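Local coordinates for protein MATE family efflux transporter (Vibrio cholerae, PDB 6IDP) that probably exports drugs and other compounds across the membrane of Vibrio cholerae as a proton-dependent multidrug efflux transporter of the MATE family, at residues A[36-41]-A[177-182]; A[46-51]-A[124-129]; A[51-56]-A[132-137]. One frame throughout, in Å; residues are numbered along the deposited sequence.

Interaction 1: A[36-41]-A[177-182]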
loop_
_atom_site.group_PDB
_atom_site.type_symbol
_atom_site.label_atom_id
_atom_site.label_comp_id
_atom_site.label_asym_id
_atom_site.label_seq_id
_atom_site.Cartn_x
_atom_site.Cartn_y
_atom_site.Cartn_z
ATOM N N SER A 36 10.022 -12.899 8.766
ATOM C CA SER A 36 9.586 -14.147 8.146
ATOM C C SER A 36 10.625 -15.245 8.356
ATOM O O SER A 36 10.293 -16.429 8.373
ATOM C CB SER A 36 9.321 -13.947 6.649
ATOM O OG SER A 36 10.521 -13.671 5.947
ATOM N N ALA A 37 11.881 -14.842 8.521
ATOM C CA ALA A 37 12.960 -15.789 8.782
ATOM C C ALA A 37 12.849 -16.369 10.189
ATOM O O ALA A 37 13.148 -17.543 10.409
ATOM C CB ALA A 37 14.311 -15.122 8.587
ATOM N N PHE A 38 12.421 -15.539 11.137
ATOM C CA PHE A 38 12.234 -15.976 12.517
ATOM C C PHE A 38 11.096 -16.989 12.624
ATOM O O PHE A 38 11.230 -18.018 13.290
ATOM C CB PHE A 38 11.958 -14.778 13.429
ATOM C CG PHE A 38 13.182 -13.970 13.763
ATOM C CD1 PHE A 38 14.432 -14.565 13.807
ATOM C CD2 PHE A 38 13.080 -12.615 14.034
ATOM C CE1 PHE A 38 15.560 -13.823 14.116
ATOM C CE2 PHE A 38 14.203 -11.869 14.343
ATOM C CZ PHE A 38 15.443 -12.474 14.384
ATOM N N ILE A 39 9.982 -16.694 11.962
ATOM C CA ILE A 39 8.834 -17.593 11.948
ATOM C C ILE A 39 9.172 -18.891 11.209
ATOM O O ILE A 39 8.567 -19.935 11.454
ATOM C CB ILE A 39 7.605 -16.926 11.295
ATOM C CG1 ILE A 39 7.440 -15.494 11.807
ATOM C CG2 ILE A 39 6.342 -17.724 11.574
ATOM C CD1 ILE A 39 7.155 -15.410 13.290
ATOM N N GLY A 40 10.158 -18.822 10.318
ATOM C CA GLY A 40 10.572 -19.974 9.536
ATOM C C GLY A 40 11.131 -21.131 10.345
ATOM O O GLY A 40 11.209 -22.258 9.852
ATOM N N GLN A 41 11.519 -20.859 11.586
ATOM C CA GLN A 41 12.110 -21.875 12.452
ATOM C C GLN A 41 11.096 -22.461 13.430
ATOM O O GLN A 41 11.422 -23.351 14.214
ATOM C CB GLN A 41 13.292 -21.285 13.225
ATOM C CG GLN A 41 14.418 -20.770 12.346
ATOM C CD GLN A 41 15.129 -19.579 12.956
ATOM O OE1 GLN A 41 14.491 -18.645 13.440
ATOM N NE2 GLN A 41 16.457 -19.608 12.942
ATOM N N LEU A 177 12.800 -6.880 19.422
ATOM C CA LEU A 177 11.883 -7.579 20.319
ATOM C C LEU A 177 11.455 -8.942 19.778
ATOM O O LEU A 177 11.043 -9.818 20.541
ATOM C CB LEU A 177 10.646 -6.719 20.587
ATOM C CG LEU A 177 10.887 -5.434 21.383
ATOM C CD1 LEU A 177 9.617 -4.602 21.473
ATOM C CD2 LEU A 177 11.418 -5.757 22.770
ATOM N N ASP A 178 11.562 -9.115 18.464
ATOM C CA ASP A 178 11.093 -10.329 17.799
ATOM C C ASP A 178 11.718 -11.617 18.362
ATOM O O ASP A 178 10.987 -12.485 18.833
ATOM C CB ASP A 178 11.341 -10.236 16.286
ATOM C CG ASP A 178 10.060 -10.315 15.475
ATOM O OD1 ASP A 178 8.968 -10.195 16.069
ATOM O OD2 ASP A 178 10.147 -10.489 14.242
ATOM N N PRO A 179 13.061 -11.748 18.337
ATOM C CA PRO A 179 13.570 -13.043 18.811
ATOM C C PRO A 179 13.424 -13.237 20.320
ATOM O O PRO A 179 13.417 -14.374 20.790
ATOM C CB PRO A 179 15.045 -13.000 18.411
ATOM C CG PRO A 179 15.392 -11.560 18.464
ATOM C CD PRO A 179 14.162 -10.825 17.997
ATOM N N ILE A 180 13.307 -12.140 21.062
ATOM C CA ILE A 180 13.181 -12.207 22.514
ATOM C C ILE A 180 11.845 -12.818 22.936
ATOM O O ILE A 180 11.791 -13.655 23.836
ATOM C CB ILE A 180 13.327 -10.809 23.154
ATOM C CG1 ILE A 180 14.710 -10.228 22.850
ATOM C CG2 ILE A 180 13.097 -10.876 24.657
ATOM C CD1 ILE A 180 14.955 -8.874 23.477
ATOM N N PHE A 181 10.767 -12.406 22.280
ATOM C CA PHE A 181 9.446 -12.925 22.613
ATOM C C PHE A 181 9.183 -14.276 21.955
ATOM O O PHE A 181 8.579 -15.158 22.565
ATOM C CB PHE A 181 8.360 -11.924 22.219
ATOM C CG PHE A 181 8.185 -10.805 23.206
ATOM C CD1 PHE A 181 7.337 -10.951 24.291
ATOM C CD2 PHE A 181 8.873 -9.613 23.054
ATOM C CE1 PHE A 181 7.175 -9.926 25.205
ATOM C CE2 PHE A 181 8.716 -8.584 23.965
ATOM C CZ PHE A 181 7.867 -8.742 25.042
ATOM N N ILE A 182 9.643 -14.439 20.720
ATOM C CA ILE A 182 9.439 -15.686 19.988
ATOM C C ILE A 182 10.229 -16.849 20.594
ATOM O O ILE A 182 9.686 -17.935 20.793
ATOM C CB ILE A 182 9.826 -15.530 18.502
ATOM C CG1 ILE A 182 8.872 -14.560 17.806
ATOM C CG2 ILE A 182 9.806 -16.876 17.796
ATOM C CD1 ILE A 182 9.308 -14.162 16.409
#
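F38 carries most of this packing between the C-terminal end of helix 5-39 and helix 161-184. Its CG stands anti to the carbonyl carbon (chi1 -77°), which puts the ring against D178 and P179, crossing both obliquely. One ring face receives P179 CB near the rim rather than over the centre. The closest approach of this pair is F38 CE2 to P179 CD at 3.8 Å. At the edge of the same ring, D178 OD2 lies near the plane, 3.6 Å from F38 CD2, and the carboxylate is turned 70° against the ring. This is a polar atom beside a C-H rim, not a hydrogen bond.

I182 comes next in buried surface, and its CD1 does all the touching. The side chain is extended (chi2 170°), and the methyl at its tip, I182 CD1, sits 4.0 Å from F38 CB and equally 4.0 Å from I39 CD1. I39 and I182 cross at about a right angle, touching through their CD1 methyls. P179 also marks a kink: its ring nitrogen has no hydrogen for the preceding turn, and a wider pi-type turn follows at 180-182.

D178 OD2 also lies close to D35 OD1. Two carboxylates so near suggest that at least one may be protonated, consistent with a proton-driven transporter. Beyond the two segments, I39 and D178 rest on A192 and A195 of helix 189-213, F38 touches F183 further along helix 161-184, and I182 leans on L42 in the turn before helix 44-51.

Interaction 2: A[46-51]-A[124-129]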
loop_
_atom_site.group_PDB
_atom_site.type_symbol
_atom_site.label_atom_id
_atom_site.label_comp_id
_atom_site.label_asym_id
_atom_site.label_seq_id
_atom_site.Cartn_x
_atom_site.Cartn_y
_atom_site.Cartn_z
ATOM N N PRO A 46 2.857 -23.818 12.888
ATOM C CA PRO A 46 2.862 -22.362 13.089
ATOM C C PRO A 46 2.898 -21.576 11.779
ATOM O O PRO A 46 2.161 -20.600 11.634
ATOM C CB PRO A 46 4.141 -22.125 13.898
ATOM C CG PRO A 46 4.379 -23.410 14.606
ATOM C CD PRO A 46 3.948 -24.470 13.638
ATOM N N LEU A 47 3.742 -21.996 10.841
ATOM C CA LEU A 47 3.841 -21.325 9.548
ATOM C C LEU A 47 2.552 -21.468 8.746
ATOM O O LEU A 47 2.158 -20.551 8.024
ATOM C CB LEU A 47 5.026 -21.870 8.750
ATOM C CG LEU A 47 6.375 -21.214 9.048
ATOM C CD1 LEU A 47 7.516 -22.003 8.424
ATOM C CD2 LEU A 47 6.381 -19.779 8.544
ATOM N N ALA A 48 1.898 -22.618 8.876
ATOM C CA ALA A 48 0.597 -22.820 8.252
ATOM C C ALA A 48 -0.400 -21.831 8.839
ATOM O O ALA A 48 -1.112 -21.149 8.106
ATOM C CB ALA A 48 0.115 -24.251 8.448
ATOM N N ALA A 49 -0.428 -21.754 10.167
ATOM C CA ALA A 49 -1.268 -20.801 10.884
ATOM C C ALA A 49 -1.017 -19.374 10.404
ATOM O O ALA A 49 -1.953 -18.600 10.204
ATOM C CB ALA A 49 -1.019 -20.906 12.378
ATOM N N GLN A 50 0.257 -19.040 10.223
ATOM C CA GLN A 50 0.665 -17.734 9.719
ATOM C C GLN A 50 0.143 -17.504 8.305
ATOM O O GLN A 50 -0.325 -16.414 7.974
ATOM C CB GLN A 50 2.192 -17.613 9.746
ATOM C CG GLN A 50 2.756 -16.412 9.003
ATOM C CD GLN A 50 2.750 -15.149 9.837
ATOM O OE1 GLN A 50 1.853 -14.930 10.651
ATOM N NE2 GLN A 50 3.762 -14.309 9.644
ATOM N N GLY A 51 0.226 -18.542 7.477
ATOM C CA GLY A 51 -0.218 -18.466 6.098
ATOM C C GLY A 51 -1.707 -18.212 5.953
ATOM O O GLY A 51 -2.136 -17.492 5.053
ATOM N N GLU A 124 -8.463 -28.826 10.351
ATOM C CA GLU A 124 -8.875 -28.685 11.746
ATOM C C GLU A 124 -7.681 -28.523 12.692
ATOM O O GLU A 124 -7.820 -27.992 13.794
ATOM C CB GLU A 124 -9.726 -29.892 12.167
ATOM C CG GLU A 124 -10.321 -29.808 13.574
ATOM C CD GLU A 124 -11.737 -29.256 13.588
ATOM O OE1 GLU A 124 -12.412 -29.319 12.540
ATOM O OE2 GLU A 124 -12.173 -28.761 14.650
ATOM N N THR A 125 -6.507 -28.966 12.251
ATOM C CA THR A 125 -5.297 -28.892 13.068
ATOM C C THR A 125 -4.838 -27.455 13.332
ATOM O O THR A 125 -4.293 -27.157 14.395
ATOM C CB THR A 125 -4.134 -29.667 12.413
ATOM O OG1 THR A 125 -2.925 -29.422 13.142
ATOM C CG2 THR A 125 -3.939 -29.233 10.968
ATOM N N VAL A 126 -5.065 -26.572 12.363
ATOM C CA VAL A 126 -4.644 -25.175 12.458
ATOM C C VAL A 126 -5.463 -24.417 13.506
ATOM O O VAL A 126 -4.966 -23.487 14.150
ATOM C CB VAL A 126 -4.752 -24.482 11.069
ATOM C CG1 VAL A 126 -5.332 -23.076 11.169
ATOM C CG2 VAL A 126 -3.397 -24.470 10.375
ATOM N N PHE A 127 -6.706 -24.853 13.691
ATOM C CA PHE A 127 -7.668 -24.196 14.573
ATOM C C PHE A 127 -7.154 -24.030 16.007
ATOM O O PHE A 127 -7.429 -23.020 16.659
ATOM C CB PHE A 127 -8.986 -24.983 14.585
ATOM C CG PHE A 127 -9.781 -24.884 13.300
ATOM C CD1 PHE A 127 -9.220 -25.234 12.081
ATOM C CD2 PHE A 127 -11.101 -24.465 13.322
ATOM C CE1 PHE A 127 -9.953 -25.151 10.909
ATOM C CE2 PHE A 127 -11.839 -24.381 12.152
ATOM C CZ PHE A 127 -11.264 -24.725 10.945
ATOM N N ALA A 128 -6.408 -25.021 16.487
ATOM C CA ALA A 128 -5.857 -24.996 17.840
ATOM C C ALA A 128 -4.918 -23.810 18.057
ATOM O O ALA A 128 -4.920 -23.189 19.121
ATOM C CB ALA A 128 -5.129 -26.300 18.133
ATOM N N ILE A 129 -4.118 -23.502 17.042
ATOM C CA ILE A 129 -3.159 -22.408 17.125
ATOM C C ILE A 129 -3.833 -21.050 16.908
ATOM O O ILE A 129 -3.502 -20.073 17.579
ATOM C CB ILE A 129 -2.017 -22.587 16.102
ATOM C CG1 ILE A 129 -1.341 -23.948 16.289
ATOM C CG2 ILE A 129 -0.994 -21.470 16.234
ATOM C CD1 ILE A 129 -0.147 -24.168 15.382
#
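Apolar contacts alone join these segments, two alanines and a proline facing V126 and I129, where the short helix 44-51 lies across the first turns of helix 124-156. The segment axes are 88° apart, almost perpendicular, and approach to 9.3 Å. The backbones come closest where A49 faces V126, with their CA atoms 5.7 Å apart.

Three methyl or methylene contacts form the side-chain part. A48 CB meets V126 CG2 at 4.0 Å, methyl against methyl. One residue on, A49 CB meets I129 CG2 at 3.9 Å. P46 adds a looser touch, its ring CD lying 4.5 Å from I129 CD1. I129 thus uses two branches: CG2, anti to its own backbone N, reaches A49, while the extended CG1-CD1 arm (chi2 -176°) reaches P46, near the start of helix 44-51.

A second group joins side chain to backbone. V126 CG2 lies 4.0 Å from A49 N, so this one methyl touches both alanines, and the chi1 of V126, 138°, is off the usual staggered positions. I129 CD1 comes within 3.9 Å of P46 N, a proline nitrogen that carries no hydrogen. Both are van der Waals contacts of methyls with the helix backbone. At A48 and A49 only a CB stands on the backbone, and there V126 CG2 comes close to the main chain of helix 44-51.

The patch continues outside the two segments along both helices. T125 and I129 rest on L45, one residue before P46 in helix 44-51, while V126 and F127 pack on L117, so helix 113-119 also packs against the start of helix 124-156.

Interaction 3: A[51-56]-A[132-137]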
loop_
_atom_site.group_PDB
_atom_site.type_symbol
_atom_site.label_atom_id
_atom_site.label_comp_id
_atom_site.label_asym_id
_atom_site.label_seq_id
_atom_site.Cartn_x
_atom_site.Cartn_y
_atom_site.Cartn_z
ATOM N N GLY A 51 0.226 -18.542 7.477
ATOM C CA GLY A 51 -0.218 -18.466 6.098
ATOM C C GLY A 51 -1.707 -18.212 5.953
ATOM O O GLY A 51 -2.136 -17.492 5.053
ATOM N N PHE A 52 -2.496 -18.805 6.843
ATOM C CA PHE A 52 -3.942 -18.601 6.835
ATOM C C PHE A 52 -4.330 -17.260 7.459
ATOM O O PHE A 52 -5.506 -16.904 7.494
ATOM C CB PHE A 52 -4.653 -19.740 7.575
ATOM C CG PHE A 52 -4.711 -21.029 6.802
ATOM C CD1 PHE A 52 -5.725 -21.259 5.886
ATOM C CD2 PHE A 52 -3.761 -22.018 7.004
ATOM C CE1 PHE A 52 -5.782 -22.448 5.178
ATOM C CE2 PHE A 52 -3.813 -23.207 6.301
ATOM C CZ PHE A 52 -4.826 -23.423 5.388
ATOM N N THR A 53 -3.341 -16.522 7.954
ATOM C CA THR A 53 -3.592 -15.221 8.567
ATOM C C THR A 53 -3.351 -14.100 7.553
ATOM O O THR A 53 -3.844 -12.984 7.713
ATOM C CB THR A 53 -2.706 -15.006 9.817
ATOM O OG1 THR A 53 -2.708 -16.196 10.618
ATOM C CG2 THR A 53 -3.218 -13.842 10.654
ATOM N N MET A 54 -2.597 -14.410 6.504
ATOM C CA MET A 54 -2.323 -13.448 5.437
ATOM C C MET A 54 -3.585 -12.887 4.754
ATOM O O MET A 54 -3.673 -11.677 4.545
ATOM C CB MET A 54 -1.398 -14.074 4.388
ATOM C CG MET A 54 0.026 -14.310 4.878
ATOM S SD MET A 54 0.748 -12.842 5.641
ATOM C CE MET A 54 2.446 -13.369 5.861
ATOM N N PRO A 55 -4.565 -13.746 4.404
ATOM C CA PRO A 55 -5.748 -13.174 3.745
ATOM C C PRO A 55 -6.569 -12.256 4.650
ATOM O O PRO A 55 -7.086 -11.245 4.174
ATOM C CB PRO A 55 -6.563 -14.410 3.349
ATOM C CG PRO A 55 -6.114 -15.475 4.281
ATOM C CD PRO A 55 -4.657 -15.217 4.489
ATOM N N ILE A 56 -6.686 -12.596 5.930
ATOM C CA ILE A 56 -7.435 -11.761 6.859
ATOM C C ILE A 56 -6.674 -10.458 7.104
ATOM O O ILE A 56 -7.264 -9.443 7.472
ATOM C CB ILE A 56 -7.707 -12.491 8.202
ATOM C CG1 ILE A 56 -8.992 -11.972 8.849
ATOM C CG2 ILE A 56 -6.531 -12.365 9.157
ATOM C CD1 ILE A 56 -10.234 -12.251 8.038
ATOM N N HIS A 132 -5.609 -18.930 19.871
ATOM C CA HIS A 132 -4.863 -18.006 20.714
ATOM C C HIS A 132 -4.023 -17.020 19.899
ATOM O O HIS A 132 -3.764 -15.902 20.350
ATOM C CB HIS A 132 -3.974 -18.776 21.698
ATOM C CG HIS A 132 -3.014 -19.718 21.042
ATOM N ND1 HIS A 132 -1.765 -19.327 20.612
ATOM C CD2 HIS A 132 -3.117 -21.037 20.749
ATOM C CE1 HIS A 132 -1.140 -20.363 20.078
ATOM N NE2 HIS A 132 -1.939 -21.412 20.150
ATOM N N TYR A 133 -3.609 -17.416 18.699
ATOM C CA TYR A 133 -2.771 -16.543 17.881
ATOM C C TYR A 133 -3.524 -15.306 17.394
ATOM O O TYR A 133 -2.978 -14.205 17.409
ATOM C CB TYR A 133 -2.191 -17.298 16.680
ATOM C CG TYR A 133 -1.362 -16.416 15.771
ATOM C CD1 TYR A 133 -0.326 -15.643 16.281
ATOM C CD2 TYR A 133 -1.615 -16.354 14.406
ATOM C CE1 TYR A 133 0.432 -14.830 15.459
ATOM C CE2 TYR A 133 -0.857 -15.544 13.575
ATOM C CZ TYR A 133 0.165 -14.788 14.108
ATOM O OH TYR A 133 0.922 -13.981 13.291
ATOM N N TRP A 134 -4.774 -15.483 16.974
ATOM C CA TRP A 134 -5.548 -14.364 16.438
ATOM C C TRP A 134 -5.913 -13.346 17.512
ATOM O O TRP A 134 -6.151 -12.181 17.203
ATOM C CB TRP A 134 -6.817 -14.863 15.741
ATOM C CG TRP A 134 -6.581 -15.311 14.330
ATOM C CD1 TRP A 134 -5.386 -15.657 13.773
ATOM C CD2 TRP A 134 -7.562 -15.448 13.293
ATOM N NE1 TRP A 134 -5.562 -16.010 12.456
ATOM C CE2 TRP A 134 -6.888 -15.891 12.138
ATOM C CE3 TRP A 134 -8.944 -15.245 13.230
ATOM C CZ2 TRP A 134 -7.548 -16.132 10.934
ATOM C CZ3 TRP A 134 -9.597 -15.485 12.033
ATOM C CH2 TRP A 134 -8.899 -15.924 10.902
ATOM N N LEU A 135 -5.963 -13.784 18.765
ATOM C CA LEU A 135 -6.171 -12.859 19.873
ATOM C C LEU A 135 -5.065 -11.812 19.887
ATOM O O LEU A 135 -5.329 -10.608 19.836
ATOM C CB LEU A 135 -6.217 -13.607 21.207
ATOM C CG LEU A 135 -7.475 -14.447 21.434
ATOM C CD1 LEU A 135 -7.387 -15.220 22.740
ATOM C CD2 LEU A 135 -8.707 -13.557 21.412
ATOM N N TRP A 136 -3.823 -12.282 19.937
ATOM C CA TRP A 136 -2.671 -11.392 19.913
ATOM C C TRP A 136 -2.536 -10.680 18.572
ATOM O O TRP A 136 -2.218 -9.491 18.522
ATOM C CB TRP A 136 -1.390 -12.168 20.217
ATOM C CG TRP A 136 -1.355 -12.771 21.587
ATOM C CD1 TRP A 136 -1.571 -14.080 21.912
ATOM C CD2 TRP A 136 -1.083 -12.091 22.819
ATOM N NE1 TRP A 136 -1.451 -14.255 23.269
ATOM C CE2 TRP A 136 -1.151 -13.049 23.849
ATOM C CE3 TRP A 136 -0.790 -10.765 23.150
ATOM C CZ2 TRP A 136 -0.937 -12.724 25.186
ATOM C CZ3 TRP A 136 -0.575 -10.444 24.478
ATOM C CH2 TRP A 136 -0.651 -11.418 25.479
ATOM N N TRP A 137 -2.781 -11.405 17.484
ATOM C CA TRP A 137 -2.543 -10.848 16.159
ATOM C C TRP A 137 -3.552 -9.768 15.777
ATOM O O TRP A 137 -3.175 -8.748 15.208
ATOM C CB TRP A 137 -2.540 -11.946 15.090
ATOM C CG TRP A 137 -2.208 -11.374 13.757
ATOM C CD1 TRP A 137 -0.964 -11.179 13.237
ATOM C CD2 TRP A 137 -3.134 -10.870 12.789
ATOM N NE1 TRP A 137 -1.057 -10.600 11.996
ATOM C CE2 TRP A 137 -2.379 -10.399 11.699
ATOM C CE3 TRP A 137 -4.527 -10.778 12.735
ATOM C CZ2 TRP A 137 -2.970 -9.847 10.567
ATOM C CZ3 TRP A 137 -5.111 -10.229 11.612
ATOM C CH2 TRP A 137 -4.335 -9.772 10.543
#
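T53, at the turn between helix 44-51 and helix 54-80, puts its side chain among three aromatic rings of helix 124-156. Its CB is 4.0 Å from W134 NE1. There the chain branches: OG1 stands anti to the carbonyl carbon (chi1 -44°) and CG2 anti to the backbone N, so the hydroxyl turns to W134 and Y133 and the methyl mainly to W137, though T53 CG2 also lies 3.7 Å from W134 NE1.

OG1 accepts a weak hydrogen bond from W134 NE1, 3.4 Å long with an N-H...O angle of 157°. It also lies near the plane of the Y133 ring at its edge, with T53 OG1 3.5 Å from Y133 CE2. Its strongest polar partner is the carbonyl O of A49, one helical turn back, to which it is hydrogen-bonded.

CG2 points at the face of the W137 indole. T53 CG2 stands 3.7 Å from W137 CD2 and over the six-membered ring, only 14° off its normal, a well-centred CH-pi contact. W137 CG is anti to its backbone N, so the indole reaches out toward T53, tip to tip. I56 CG2 joins the same indole obliquely, 3.6 Å from W137 CZ3, and more loosely touches W134 CZ2. L109 of helix 84-111 and L116 of helix 113-119 also pack on I56.

The chemistry splits by branch. The hydroxyl gives its proton to A49 O and takes the indole N-H of W134, so this buried group has a partner for its proton and a weak donor for its oxygen among the aromatic rings. The methyl meanwhile settles on a pi face, and together the contacts of the two branches would favour this chi1.

How the interactions relate
All three contacts belong to the N-terminal MatE region, on the same side of the chain's centre. Interactions 2 and 3 are neighbours, with centres about 9 Å apart; they share G51 and both use helix 124-156. Their joins are V126 CG2 against F52 CD2 at 4.2 Å and a close polar pair, Q50 OE1 and Y133 OH, at 3.0 Å. Interaction 1 lies about 16 Å from each, centre to centre. It touches interaction 2 through I39 O and L47 CG at 3.5 Å but does not touch interaction 3. A bound monoolein lies about 8 Å from the D178 side chain and one about 7 Å from that of W137, neither distance a direct contact.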